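Local coordinates for protein N-acetylmuramoyl-L-alanine amidase (Mycobacteroides abscessus, PDB 7AGO) that probably hydrolyses the amide bond between N-acetylmuramic acid and L-alanine in peptidoglycan, as a zinc-dependent cell-wall amidase, at residues 106-111 with 179-184. Residues are numbered along the deposited sequence; the frame is centred on the assembly and turned at random.
Sequences HADGGP and LVELGN. With ZN (zinc ion), chain D; ALA (alanine), chain C.
Glu181 OE2 receives hydrogen bonds from two waters, and through them the strand ending at Asn184 is tied to the metal site on its neighbour. The first water, 2.7 Å from Glu181 OE2, also donates to Ala107 O and is itself a ligand of the zinc ion. The second donates to both Asp108 OD1 and Glu181 OE2, bridging two carboxylate oxygens that lie 4.4 Å apart and probably easing their repulsion, and it also lies against the N of the bound alanine; the other oxygen of Asp108 is held by Tyr155. A bend at chi2 (-83°) brings the Glu181 carboxylate back over the His106 CB, its plane turned 56° from the imidazole. His106 ND1 binds the zinc at 2.1 Å, and His16, Glu51 and the first water complete the coordination. The bound alanine sets its CB over one face of this ring, near the rim, while the Leu179 CD2 methyl comes obliquely to it, 3.5 Å from His106 CD2. Strands 101-108 and 177-184 are parallel neighbours in the mixed central sheet, with His106 and Glu181 on one face towards the metal, as in zinc amidases of this family, where such a glutamate probably assists the metal-bound water. Parallel pairing, already under way at Ser104, continues with His106 N to Val180 O and Leu182 N to His106 O, then slips by one residue in a beta bulge, after which Asp108 N meets Gly183 O at 2.8 Å. Past the bulge Asn184 takes over with its side chain: CG stands anti to the backbone N (chi1 177°), carrying the amide to the loop, where OD1 accepts from Gly110 N at 2.9 Å, the donor lying well above the carbonyl plane. That oxygen also takes the backbone N-H of Lys186, and ND2 is hydrogen-bonded to Gly114 O, with a weak second bond to Gly110 O.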
ATOM      1  N   HIS A 106       2.525   2.132  -1.673  1.00 12.97           N
ATOM      2  CA  HIS A 106       3.468   2.175  -2.779  1.00 14.91           C
ATOM      3  C   HIS A 106       3.378   3.548  -3.433  1.00 17.46           C
ATOM      4  O   HIS A 106       2.461   4.327  -3.163  1.00 14.91           O
ATOM      5  CB  HIS A 106       3.163   1.070  -3.811  1.00 15.23           C
ATOM      6  CG  HIS A 106       3.646  -0.293  -3.410  1.00 14.98           C
ATOM      7  ND1 HIS A 106       4.707  -0.913  -4.033  1.00 15.98           N
ATOM      8  CD2 HIS A 106       3.218  -1.153  -2.454  1.00 15.70           C
ATOM      9  CE1 HIS A 106       4.919  -2.092  -3.473  1.00 18.52           C
ATOM     10  NE2 HIS A 106       4.028  -2.263  -2.513  1.00 13.97           N
ATOM     11  N   ALA A 107       4.339   3.840  -4.306  1.00 15.76           N
ATOM     12  CA  ALA A 107       4.222   4.942  -5.252  1.00 15.64           C
ATOM     13  C   ALA A 107       4.679   4.438  -6.612  1.00 16.24           C
ATOM     14  O   ALA A 107       5.526   3.544  -6.707  1.00 16.94           O
ATOM     15  CB  ALA A 107       5.045   6.173  -4.834  1.00 14.89           C
ATOM     16  N   ASP A 108       4.130   5.035  -7.663  1.00 14.33           N
ATOM     17  CA  ASP A 108       4.121   4.424  -8.981  1.00 14.71           C
ATOM     18  C   ASP A 108       5.100   5.131  -9.912  1.00 18.64           C
ATOM     19  O   ASP A 108       5.598   6.222  -9.624  1.00 16.31           O
ATOM     20  CB  ASP A 108       2.692   4.479  -9.545  1.00 17.65           C
ATOM     21  CG  ASP A 108       2.452   3.514 -10.687  1.00 21.67           C
ATOM     22  OD1 ASP A 108       3.211   2.536 -10.869  1.00 20.10           O
ATOM     23  OD2 ASP A 108       1.469   3.751 -11.414  1.00 21.77           O
ATOM     24  N   GLY A 109       5.377   4.474 -11.037  1.00 16.48           N
ATOM     25  CA  GLY A 109       6.090   5.095 -12.138  1.00 18.45           C
ATOM     26  C   GLY A 109       5.253   5.048 -13.401  1.00 23.94           C
ATOM     27  O   GLY A 109       5.008   3.968 -13.948  1.00 23.25           O
ATOM     28  N   GLY A 110       4.788   6.199 -13.871  1.00 17.76           N
ATOM     29  CA  GLY A 110       3.926   6.235 -15.033  1.00 16.93           C
ATOM     30  C   GLY A 110       4.283   7.394 -15.938  1.00 17.47           C
ATOM     31  O   GLY A 110       5.252   8.120 -15.684  1.00 19.16           O
ATOM     32  N   PRO A 111       3.520   7.587 -17.017  1.00 17.46           N
ATOM     33  CA  PRO A 111       3.778   8.725 -17.906  1.00 18.17           C
ATOM     34  C   PRO A 111       3.815  10.019 -17.108  1.00 17.15           C
ATOM     35  O   PRO A 111       3.049  10.206 -16.159  1.00 18.24           O
ATOM     36  CB  PRO A 111       2.595   8.694 -18.884  1.00 24.37           C
ATOM     37  CG  PRO A 111       2.102   7.287 -18.847  1.00 24.07           C
ATOM     38  CD  PRO A 111       2.318   6.834 -17.420  1.00 20.08           C
ATOM     39  N   LEU A 179      -3.701  -2.355  -1.637  1.00 15.58           N
ATOM     40  CA  LEU A 179      -2.385  -1.793  -1.930  1.00 14.71           C
ATOM     41  C   LEU A 179      -2.650  -0.442  -2.577  1.00 17.89           C
ATOM     42  O   LEU A 179      -3.180  -0.379  -3.694  1.00 17.22           O
ATOM     43  CB  LEU A 179      -1.572  -2.714  -2.844  1.00 14.62           C
ATOM     44  CG  LEU A 179      -0.089  -2.383  -3.090  1.00 14.60           C
ATOM     45  CD1 LEU A 179       0.653  -3.588  -3.693  1.00 14.67           C
ATOM     46  CD2 LEU A 179       0.070  -1.163  -4.000  1.00 18.03           C
ATOM     47  N   VAL A 180      -2.286   0.632  -1.881  1.00 13.96           N
ATOM     48  CA  VAL A 180      -2.548   1.987  -2.348  1.00 12.96           C
ATOM     49  C   VAL A 180      -1.286   2.513  -3.012  1.00 16.56           C
ATOM     50  O   VAL A 180      -0.251   2.662  -2.353  1.00 15.95           O
ATOM     51  CB  VAL A 180      -2.988   2.913  -1.202  1.00 14.58           C
ATOM     52  CG1 VAL A 180      -3.312   4.293  -1.745  1.00 15.90           C
ATOM     53  CG2 VAL A 180      -4.209   2.345  -0.487  1.00 17.01           C
ATOM     54  N   GLU A 181      -1.367   2.767  -4.317  1.00 15.14           N
ATOM     55  CA  GLU A 181      -0.361   3.539  -5.038  1.00 15.79           C
ATOM     56  C   GLU A 181      -0.747   5.007  -4.897  1.00 16.92           C
ATOM     57  O   GLU A 181      -1.745   5.445  -5.479  1.00 16.96           O
ATOM     58  CB  GLU A 181      -0.312   3.118  -6.507  1.00 14.34           C
ATOM     59  CG  GLU A 181       0.233   1.700  -6.751  1.00 14.76           C
ATOM     60  CD  GLU A 181       1.740   1.670  -6.784  1.00 21.28           C
ATOM     61  OE1 GLU A 181       2.337   2.746  -6.551  1.00 19.29           O
ATOM     62  OE2 GLU A 181       2.328   0.584  -7.039  1.00 21.18           O
ATOM     63  N   LEU A 182       0.009   5.764  -4.090  1.00 15.37           N
ATOM     64  CA  LEU A 182      -0.488   7.078  -3.698  1.00 16.94           C
ATOM     65  C   LEU A 182      -0.327   8.119  -4.795  1.00 16.64           C
ATOM     66  O   LEU A 182      -1.009   9.150  -4.750  1.00 17.43           O
ATOM     67  CB  LEU A 182       0.202   7.557  -2.416  1.00 14.24           C
ATOM     68  CG  LEU A 182      -0.329   6.905  -1.137  1.00 17.56           C
ATOM     69  CD1 LEU A 182       0.605   7.151   0.049  1.00 14.21           C
ATOM     70  CD2 LEU A 182      -1.729   7.465  -0.827  1.00 15.81           C
ATOM     71  N   GLY A 183       0.557   7.882  -5.756  1.00 16.06           N
ATOM     72  CA  GLY A 183       0.752   8.826  -6.849  1.00 15.56           C
ATOM     73  C   GLY A 183       1.845   8.340  -7.774  1.00 16.07           C
ATOM     74  O   GLY A 183       2.394   7.244  -7.607  1.00 16.60           O
ATOM     75  N   ASN A 184       2.155   9.184  -8.770  1.00 16.91           N
ATOM     76  CA  ASN A 184       3.149   8.883  -9.800  1.00 14.95           C
ATOM     77  C   ASN A 184       4.436   9.645  -9.484  1.00 16.48           C
ATOM     78  O   ASN A 184       4.475  10.874  -9.598  1.00 14.03           O
ATOM     79  CB  ASN A 184       2.608   9.271 -11.179  1.00 15.69           C
ATOM     80  CG  ASN A 184       3.620   9.047 -12.289  1.00 16.34           C
ATOM     81  OD1 ASN A 184       4.661   8.420 -12.077  1.00 17.68           O
ATOM     82  ND2 ASN A 184       3.316   9.555 -13.487  1.00 16.92           N
TER
HETATM   83 ZN    ZN D 303       6.039  -0.105  -5.450  0.77 13.01          ZN
HETATM   84  N   ALA C 302       3.333  -2.278  -9.347  0.93 47.29           N
HETATM   85  CA  ALA C 302       3.688  -2.681  -7.989  0.93 44.91           C
HETATM   86  C   ALA C 302       4.390  -4.037  -7.994  0.93 44.77           C
HETATM   87  O   ALA C 302       4.316  -4.765  -8.990  0.93 36.56           O
HETATM   88  CB  ALA C 302       2.445  -2.724  -7.105  0.93 42.10           C
HETATM   89  O   HOH W   1       4.974   0.840  -7.000  1.00 17.97           O
HETATM   90  O   HOH W   2       2.548   0.067  -9.879  1.00 28.49           O